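Local coordinates for protein first ORF in transposon ISC1904 (Sulfolobus solfataricus, PDB 3ILX) that probably binds DNA and carries out strand exchange as a serine recombinase of an IS607-like transposon, its resolvase-type catalytic domain being the part described here, at residues A[102-105]-A[106-109]. Sequence-based numbering, arbitrary orientation.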
loop_
_atom_site.group_PDB
_atom_site.type_symbol
_atom_site.label_atom_id
_atom_site.label_comp_id
_atom_site.label_asym_id
_atom_site.label_seq_id
_atom_site.Cartn_x
_atom_site.Cartn_y
_atom_site.Cartn_z
ATOM N N LYS A 102 13.388 -10.505 4.320
ATOM C CA LYS A 102 14.804 -10.438 4.624
ATOM C C LYS A 102 15.413 -9.167 4.017
ATOM O O LYS A 102 16.512 -9.177 3.496
ATOM C CB LYS A 102 15.504 -11.728 4.131
ATOM C CG LYS A 102 15.259 -12.935 5.026
ATOM C CD LYS A 102 15.652 -12.608 6.496
ATOM C CE LYS A 102 15.572 -13.810 7.434
ATOM N NZ LYS A 102 14.156 -14.259 7.646
ATOM N N THR A 103 14.650 -8.084 4.055
ATOM C CA THR A 103 15.062 -6.763 3.561
ATOM C C THR A 103 16.419 -6.279 4.080
ATOM O O THR A 103 16.645 -6.299 5.291
ATOM C CB THR A 103 14.038 -5.763 4.027
ATOM O OG1 THR A 103 12.754 -6.402 4.015
ATOM C CG2 THR A 103 13.994 -4.532 3.124
ATOM N N PRO A 104 17.324 -5.814 3.181
ATOM C CA PRO A 104 18.549 -5.143 3.651
ATOM C C PRO A 104 18.241 -3.869 4.440
ATOM O O PRO A 104 17.248 -3.172 4.167
ATOM C CB PRO A 104 19.268 -4.766 2.350
ATOM C CG PRO A 104 18.709 -5.706 1.327
ATOM C CD PRO A 104 17.268 -5.823 1.708
ATOM N N GLU A 105 19.114 -3.559 5.389
ATOM C CA GLU A 105 18.937 -2.418 6.252
ATOM C C GLU A 105 18.783 -1.150 5.429
ATOM O O GLU A 105 17.880 -0.356 5.685
ATOM C CB GLU A 105 20.123 -2.286 7.209
ATOM C CG GLU A 105 20.095 -0.975 7.992
ATOM C CD GLU A 105 21.016 -0.982 9.182
ATOM O OE1 GLU A 105 21.609 -2.034 9.481
ATOM O OE2 GLU A 105 21.130 0.065 9.838
ATOM N N GLU A 106 19.669 -0.968 4.459
ATOM C CA GLU A 106 19.673 0.218 3.594
ATOM C C GLU A 106 18.321 0.420 2.913
ATOM O O GLU A 106 17.905 1.555 2.701
ATOM C CB GLU A 106 20.780 0.089 2.530
ATOM C CG GLU A 106 20.884 1.271 1.555
ATOM C CD GLU A 106 21.784 0.994 0.334
ATOM O OE1 GLU A 106 22.649 0.084 0.384
ATOM O OE2 GLU A 106 21.616 1.700 -0.687
ATOM N N GLU A 107 17.659 -0.683 2.562
ATOM C CA GLU A 107 16.409 -0.619 1.816
ATOM C C GLU A 107 15.311 -0.078 2.746
ATOM O O GLU A 107 14.560 0.841 2.377
ATOM C CB GLU A 107 16.016 -1.980 1.204
ATOM C CG GLU A 107 14.587 -1.940 0.583
ATOM C CD GLU A 107 14.164 -3.213 -0.160
ATOM O OE1 GLU A 107 14.979 -4.145 -0.281
ATOM O OE2 GLU A 107 12.994 -3.271 -0.627
ATOM N N LEU A 108 15.257 -0.606 3.962
ATOM C CA LEU A 108 14.246 -0.161 4.910
ATOM C C LEU A 108 14.390 1.314 5.277
ATOM O O LEU A 108 13.369 1.999 5.431
ATOM C CB LEU A 108 14.309 -0.950 6.184
ATOM C CG LEU A 108 13.920 -2.417 6.183
ATOM C CD1 LEU A 108 14.466 -3.030 7.445
ATOM C CD2 LEU A 108 12.389 -2.564 6.113
ATOM N N VAL A 109 15.642 1.764 5.434
ATOM C CA VAL A 109 15.948 3.134 5.841
ATOM C C VAL A 109 15.562 4.075 4.707
ATOM O O VAL A 109 15.007 5.163 4.921
ATOM C CB VAL A 109 17.455 3.275 6.209
ATOM C CG1 VAL A 109 17.892 4.713 6.344
ATOM C CG2 VAL A 109 17.785 2.487 7.518
#
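P104 O takes two backbone N-H groups as helix 105-125 begins, E107 N at 3.0 Å and L108 N at 3.3 Å from P104 O. E105 O then receives V109 N at 3.1 Å, the regular i to i+4 bond. Proline suits the N-cap position because its ring holds phi near -62°; with an extended psi the chain enters the helix and P104 O can accept from its first turn. The side chain of E107, extended with CG anti to the backbone N (chi1 172°), carries its carboxylate past T103 CG2 and P104 CD to salt bridges with R10 through OE2 and R74 through OE1. It crosses T103 nearly at a right angle, T103 CG2 resting 3.5 Å from E107 CD. T103 CG2 also lies 3.7 Å from L108 CG, wedged between acid and leucine, while T103 OG1 is hydrogen-bonded to D73 OD2; a threonine serves both needs. Farther out, E105 and V109 run side by side against K130 of the second subunit, and E105 OE2 hydrogen-bonds to S128 OG of that subunit. A glutamine in place of E107 would probably leave R10 and R74 without the negative charge that holds them. The buried E107 carboxylate, its charge probably balanced by these arginines, thus ties the start of the long helix to strand 4-11 through R10 and to helix 72-75 through R74.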